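Local coordinates for protein peptidase M28 (Shewanella amazonensis SB2B, PDB 3IIB) that probably acts as a zinc-dependent carboxypeptidase or dipeptidase of the M28 family, with two metal ions held in its active site, at residues Gly76-Ser81 with Leu90-Leu95; Gln104-Thr109 with Ile221-Gly226. All blocks are in the same frame, centred on the assembly; numbering follows the deposited sequence.

Interaction 1: Gly76-Ser81 with Leu90-Leu95; sequences GIAKAS and LVVTAL
V92 turns CG1 between its own backbone N and carbonyl carbon (chi1 66°), and that methyl lies against CB of A80 at 3.6 Å; L90 swings CG anti to its carbonyl carbon (chi1 -59°), beside S81. CG1 of V92 also comes within 4.1 Å of CB of A78, between the two alanines. L90 packs its CG and CD1 against the backbone of S81, with L90 CD1 3.7 Å from S81 C, and L90 CD1 touches A80 CB at 4.0 Å. An alanine in place of L90 would probably open a gap beside S81 and leave the A80 methyl with less cover. The backbone is joined directly by one bond, L90 N to A80 O at 3.1 Å, its donor above the carbonyl plane. Next to it a water takes the N-H of A80 and donates to L90 O at 2.6 Å, so solvent bridges the strands where they begin to part; their N-to-C directions make 139°, well short of strictly antiparallel. This is the hairpin of strands 62-84 and 88-94, and the T93 side chain lies about 8 Å from that of the zinc ligand H402, near the metal centre. Strand 220-242 flanks 76-81, putting L223 on A80, while strand 198-201 meets V92 through A199 and I201.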
ATOM      1  N   GLY A  76      -4.901  20.702  -0.026  1.00 11.56           N
ATOM      2  CA  GLY A  76      -3.537  21.158  -0.229  1.00 10.36           C
ATOM      3  C   GLY A  76      -2.578  20.132   0.353  1.00 11.77           C
ATOM      4  O   GLY A  76      -2.800  18.905   0.277  1.00 11.38           O
ATOM      5  N   ILE A  77      -1.528  20.657   0.973  1.00 13.43           N
ATOM      6  CA  ILE A  77      -0.485  19.846   1.587  0.50 11.10           C
ATOM      7  C   ILE A  77      -0.997  19.094   2.823  1.00 11.20           C
ATOM      8  O   ILE A  77      -1.919  19.531   3.513  1.00  9.43           O
ATOM      9  CB  ILE A  77       0.745  20.757   1.959  0.50 12.77           C
ATOM     10  CG1 ILE A  77       2.023  19.933   2.172  0.50 13.51           C
ATOM     11  CG2 ILE A  77       0.454  21.610   3.184  0.50 10.09           C
ATOM     12  CD1 ILE A  77       3.155  20.744   2.776  0.50 17.34           C
ATOM     13  N   ALA A  78      -0.415  17.935   3.092  1.00  8.93           N
ATOM     14  CA  ALA A  78      -0.687  17.189   4.316  1.00  9.45           C
ATOM     15  C   ALA A  78       0.666  16.636   4.765  1.00 10.17           C
ATOM     16  O   ALA A  78       1.279  15.833   4.066  1.00 10.95           O
ATOM     17  CB  ALA A  78      -1.683  16.060   4.065  1.00  9.87           C
ATOM     18  N   LYS A  79       1.142  17.110   5.901  1.00 11.07           N
ATOM     19  CA  LYS A  79       2.382  16.639   6.485  1.00 13.64           C
ATOM     20  C   LYS A  79       2.159  16.446   7.975  1.00 14.48           C
ATOM     21  O   LYS A  79       1.565  17.292   8.640  1.00 13.32           O
ATOM     22  CB  LYS A  79       3.488  17.657   6.305  1.00 15.27           C
ATOM     23  CG  LYS A  79       3.932  17.856   4.892  1.00 25.81           C
ATOM     24  CD  LYS A  79       4.924  19.021   4.804  1.00 31.71           C
ATOM     25  CE  LYS A  79       6.194  18.758   5.614  1.00 37.50           C
ATOM     26  NZ  LYS A  79       7.231  19.823   5.372  1.00 44.17           N
ATOM     27  N   ALA A  80       2.591  15.315   8.498  1.00  7.34           N
ATOM     28  CA  ALA A  80       2.519  15.100   9.934  1.00  9.25           C
ATOM     29  C   ALA A  80       3.716  14.293  10.404  1.00  8.19           C
ATOM     30  O   ALA A  80       4.316  13.529   9.644  1.00  9.29           O
ATOM     31  CB  ALA A  80       1.226  14.430  10.318  1.00  6.48           C
ATOM     32  N   SER A  81       4.116  14.527  11.638  1.00  5.55           N
ATOM     33  CA  SER A  81       5.158  13.681  12.233  1.00  9.22           C
ATOM     34  C   SER A  81       4.997  13.591  13.734  1.00  6.79           C
ATOM     35  O   SER A  81       4.298  14.395  14.360  1.00  8.85           O
ATOM     36  CB  SER A  81       6.540  14.201  11.854  1.00 10.02           C
ATOM     37  OG  SER A  81       6.738  15.454  12.444  1.00 13.15           O
ATOM     38  N   LEU A  90       4.891  10.531   9.870  1.00  6.85           N
ATOM     39  CA  LEU A  90       3.589   9.920   9.691  1.00  3.89           C
ATOM     40  C   LEU A  90       3.094  10.089   8.251  1.00  6.55           C
ATOM     41  O   LEU A  90       3.557  10.976   7.507  1.00  7.93           O
ATOM     42  CB  LEU A  90       2.609  10.556  10.658  1.00  7.23           C
ATOM     43  CG  LEU A  90       2.912  10.465  12.146  1.00  8.22           C
ATOM     44  CD1 LEU A  90       2.047  11.473  12.924  1.00 11.84           C
ATOM     45  CD2 LEU A  90       2.759   9.030  12.724  1.00  7.22           C
ATOM     46  N   VAL A  91       2.175   9.217   7.842  1.00  6.26           N
ATOM     47  CA  VAL A  91       1.539   9.307   6.528  1.00  5.48           C
ATOM     48  C   VAL A  91       0.081   9.653   6.883  1.00  5.19           C
ATOM     49  O   VAL A  91      -0.600   8.925   7.610  1.00  5.84           O
ATOM     50  CB  VAL A  91       1.629   8.016   5.687  1.00  4.48           C
ATOM     51  CG1 VAL A  91       0.595   8.024   4.548  1.00  6.66           C
ATOM     52  CG2 VAL A  91       3.101   7.839   5.095  1.00  3.85           C
ATOM     53  N   VAL A  92      -0.324  10.812   6.429  1.00  3.95           N
ATOM     54  CA  VAL A  92      -1.559  11.441   6.873  1.00  5.61           C
ATOM     55  C   VAL A  92      -2.292  11.946   5.644  1.00  6.10           C
ATOM     56  O   VAL A  92      -1.673  12.279   4.638  1.00  8.95           O
ATOM     57  CB  VAL A  92      -1.254  12.605   7.864  1.00  9.29           C
ATOM     58  CG1 VAL A  92      -0.513  13.754   7.188  1.00 13.16           C
ATOM     59  CG2 VAL A  92      -2.498  13.134   8.519  1.00 12.30           C
ATOM     60  N   THR A  93      -3.603  12.087   5.771  1.00  5.76           N
ATOM     61  CA  THR A  93      -4.375  12.856   4.810  1.00  6.49           C
ATOM     62  C   THR A  93      -5.501  13.618   5.520  1.00  4.53           C
ATOM     63  O   THR A  93      -6.061  13.148   6.506  1.00  4.73           O
ATOM     64  CB  THR A  93      -4.938  11.937   3.697  1.00  7.20           C
ATOM     65  OG1 THR A  93      -5.357  12.746   2.588  1.00 11.80           O
ATOM     66  CG2 THR A  93      -6.089  11.103   4.227  1.00  4.00           C
ATOM     67  N   ALA A  94      -5.849  14.784   4.993  1.00  3.60           N
ATOM     68  CA  ALA A  94      -6.947  15.559   5.545  1.00  2.20           C
ATOM     69  C   ALA A  94      -8.237  14.757   5.344  1.00  4.71           C
ATOM     70  O   ALA A  94      -8.431  14.105   4.293  1.00  5.45           O
ATOM     71  CB  ALA A  94      -7.066  16.935   4.811  1.00  4.75           C
ATOM     72  N   LEU A  95      -9.123  14.853   6.326  1.00  5.30           N
ATOM     73  CA  LEU A  95     -10.503  14.441   6.136  1.00  5.46           C
ATOM     74  C   LEU A  95     -11.171  15.424   5.198  1.00  4.33           C
ATOM     75  O   LEU A  95     -10.862  16.607   5.199  1.00  7.22           O
ATOM     76  CB  LEU A  95     -11.244  14.335   7.473  1.00  4.95           C
ATOM     77  CG  LEU A  95     -10.619  13.327   8.458  1.00 11.04           C
ATOM     78  CD1 LEU A  95     -11.554  13.149   9.704  1.00  9.44           C
ATOM     79  CD2 LEU A  95     -10.289  11.997   7.786  1.00  7.43           C
TER
HETATM   80  O   HOH W   1       3.557  13.408   6.606  1.00 11.04           O

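Interaction 2: Gln104-Thr109 with Ile221-Gly226; sequences QGLSAT and ISLELG
L106 and A108 face L223 and I221 across an antiparallel pairing in which L223 N gives a nearly straight bond to L106 O (2.8 Å, 164° at the hydrogen), while A108 N to I221 O and I221 N to A108 O both measure 3.0 Å. L106, A108, L223 and I221 share one face. A chi1 of -175° sets CG of L106 anti to its backbone N, and from there L106 CD2 lies 4.3 Å from L223 CD2. I131 of strand 131-134 touches L106, A108 and I221 on this apolar side. Strand 106-113 here lines up on the edge of 220-242 opposite strand 62-84, and its other edge runs parallel to strand 131-134, so the contact is an antiparallel step within a mixed sheet, away from the zinc site. S107 and S222 form a non-hydrogen-bonded pair, with the CA of S107 3.1 Å from I221 O in a CA-H...O contact. On the face of S107 and S222 the two hydroxyls stand 4.0 Å apart, OG to OG, and a water links them, 2.7 Å from S222 OG, with a weak bond to L106 O as well. Another water accepts from L106 N and donates to L223 O, bridging the strands where Q104 and G105 turn away from the pairing.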
ATOM      1  N   GLN A 104       0.652  29.724  11.867  1.00 30.01           N
ATOM      2  CA  GLN A 104       1.694  29.550  12.898  1.00 29.83           C
ATOM      3  C   GLN A 104       2.165  28.095  13.027  1.00 29.62           C
ATOM      4  O   GLN A 104       3.260  27.837  13.543  1.00 31.62           O
ATOM      5  CB  GLN A 104       1.172  30.016  14.255  1.00 29.46           C
ATOM      6  N   GLY A 105       1.332  27.161  12.551  1.00 27.87           N
ATOM      7  CA  GLY A 105       1.595  25.721  12.601  1.00 25.15           C
ATOM      8  C   GLY A 105       0.874  25.070  13.768  1.00 20.90           C
ATOM      9  O   GLY A 105       0.376  25.768  14.673  1.00 27.47           O
ATOM     10  N   LEU A 106       0.798  23.749  13.752  1.00 18.34           N
ATOM     11  CA  LEU A 106       0.148  22.998  14.839  1.00 16.02           C
ATOM     12  C   LEU A 106       0.999  21.838  15.390  1.00 11.86           C
ATOM     13  O   LEU A 106       1.216  20.834  14.709  1.00 16.56           O
ATOM     14  CB  LEU A 106      -1.177  22.455  14.374  1.00 15.36           C
ATOM     15  CG  LEU A 106      -2.079  21.750  15.373  1.00 16.45           C
ATOM     16  CD1 LEU A 106      -2.368  22.657  16.585  1.00 28.91           C
ATOM     17  CD2 LEU A 106      -3.383  21.318  14.675  1.00 18.23           C
ATOM     18  N   SER A 107       1.451  21.990  16.624  1.00 10.54           N
ATOM     19  CA  SER A 107       2.172  20.938  17.344  0.60 10.96           C
ATOM     20  C   SER A 107       1.482  20.816  18.707  1.00 10.90           C
ATOM     21  O   SER A 107       1.235  21.825  19.348  1.00 13.31           O
ATOM     22  CB  SER A 107       3.645  21.310  17.527  0.60 11.39           C
ATOM     23  OG  SER A 107       4.307  21.484  16.280  0.60 10.24           O
ATOM     24  N   ALA A 108       1.170  19.599  19.139  1.00  7.01           N
ATOM     25  CA  ALA A 108       0.387  19.401  20.349  1.00  6.90           C
ATOM     26  C   ALA A 108       0.529  18.002  20.855  1.00  7.62           C
ATOM     27  O   ALA A 108       0.760  17.077  20.067  1.00  7.06           O
ATOM     28  CB  ALA A 108      -1.104  19.677  20.085  1.00  6.42           C
ATOM     29  N   THR A 109       0.325  17.849  22.161  1.00  8.58           N
ATOM     30  CA  THR A 109       0.198  16.532  22.796  1.00  8.28           C
ATOM     31  C   THR A 109      -1.122  15.906  22.404  1.00  8.69           C
ATOM     32  O   THR A 109      -2.145  16.595  22.305  1.00  8.79           O
ATOM     33  CB  THR A 109       0.268  16.691  24.314  1.00  9.37           C
ATOM     34  OG1 THR A 109       1.537  17.272  24.618  1.00 10.21           O
ATOM     35  CG2 THR A 109       0.097  15.361  25.053  1.00  8.54           C
ATOM     36  N   ILE A 221       2.665  15.506  18.424  1.00  7.99           N
ATOM     37  CA  ILE A 221       2.757  15.465  16.964  1.00  7.36           C
ATOM     38  C   ILE A 221       2.802  16.883  16.398  1.00  8.09           C
ATOM     39  O   ILE A 221       2.421  17.841  17.073  1.00  9.65           O
ATOM     40  CB  ILE A 221       1.610  14.639  16.316  1.00  7.66           C
ATOM     41  CG1 ILE A 221       0.243  15.321  16.434  1.00  6.51           C
ATOM     42  CG2 ILE A 221       1.568  13.223  16.940  1.00  3.87           C
ATOM     43  CD1 ILE A 221      -0.828  14.630  15.574  1.00  7.82           C
ATOM     44  N   SER A 222       3.304  16.977  15.176  1.00  9.21           N
ATOM     45  CA  SER A 222       3.149  18.131  14.300  1.00  8.30           C
ATOM     46  C   SER A 222       2.149  17.774  13.208  1.00  9.57           C
ATOM     47  O   SER A 222       2.199  16.654  12.683  1.00  9.67           O
ATOM     48  CB  SER A 222       4.475  18.480  13.643  1.00 11.51           C
ATOM     49  OG  SER A 222       4.311  19.600  12.766  1.00 16.28           O
ATOM     50  N   LEU A 223       1.219  18.688  12.886  1.00  7.84           N
ATOM     51  CA  LEU A 223       0.230  18.467  11.832  1.00  8.30           C
ATOM     52  C   LEU A 223       0.085  19.732  10.981  1.00  8.99           C
ATOM     53  O   LEU A 223      -0.116  20.844  11.501  1.00  9.67           O
ATOM     54  CB  LEU A 223      -1.135  18.126  12.426  1.00  8.83           C
ATOM     55  CG  LEU A 223      -2.292  17.845  11.466  1.00 10.94           C
ATOM     56  CD1 LEU A 223      -2.090  16.599  10.575  1.00  8.29           C
ATOM     57  CD2 LEU A 223      -3.591  17.696  12.295  1.00 10.89           C
ATOM     58  N   GLU A 224       0.196  19.533   9.675  1.00  6.41           N
ATOM     59  CA  GLU A 224       0.080  20.612   8.713  1.00  6.55           C
ATOM     60  C   GLU A 224      -0.884  20.147   7.666  1.00  6.57           C
ATOM     61  O   GLU A 224      -0.664  19.083   7.082  1.00  9.13           O
ATOM     62  CB  GLU A 224       1.427  20.911   8.062  1.00  9.37           C
ATOM     63  CG  GLU A 224       1.339  22.050   7.074  1.00 16.99           C
ATOM     64  CD  GLU A 224       2.671  22.489   6.523  1.00 21.38           C
ATOM     65  OE1 GLU A 224       3.706  21.839   6.808  1.00 20.22           O
ATOM     66  OE2 GLU A 224       2.654  23.526   5.821  1.00 30.07           O
ATOM     67  N   LEU A 225      -1.957  20.931   7.469  1.00  6.99           N
ATOM     68  CA  LEU A 225      -2.949  20.681   6.442  1.00  6.52           C
ATOM     69  C   LEU A 225      -3.236  21.955   5.692  1.00  7.98           C
ATOM     70  O   LEU A 225      -3.504  23.008   6.283  1.00 10.09           O
ATOM     71  CB  LEU A 225      -4.261  20.142   7.002  1.00  9.26           C
ATOM     72  CG  LEU A 225      -4.198  18.847   7.809  1.00 10.49           C
ATOM     73  CD1 LEU A 225      -5.575  18.602   8.464  1.00  9.77           C
ATOM     74  CD2 LEU A 225      -3.724  17.619   6.973  1.00  7.71           C
ATOM     75  N   GLY A 226      -3.147  21.854   4.377  1.00  6.99           N
ATOM     76  CA  GLY A 226      -3.495  22.961   3.514  1.00  9.30           C
ATOM     77  C   GLY A 226      -4.830  22.507   2.939  1.00 11.98           C
ATOM     78  O   GLY A 226      -5.044  21.323   2.644  1.00 13.73           O
TER
HETATM   79  O   HOH W   2       1.141  23.076  11.257  1.00 22.51           O
HETATM   80  O   HOH W   3       3.547  22.029  13.528  1.00 27.90           O

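How the interactions relate
Interactions 1 and 2 lie in one mixed sheet, their centres about 10 Å apart, joined through the neighbouring antiparallel strands 62-84 and 220-242. G76 N and G226 O (2.7 Å) and I77 O and G226 N (2.8 Å) probably hydrogen bond directly between them, and the CB of A80 rests 3.4 Å from S222 O. Along the chain they come in series: the hairpin of interaction 1 closes first, strand 106-113 follows it, and 221-226 returns much later to fit between 76-81 and 104-109. The long strands 62-84 and 220-242 also run on toward the metal-binding part, where 220-242 pairs with 293-300, tying this sheet region to the catalytic part; interaction 2 is the more distant from the annotated sites.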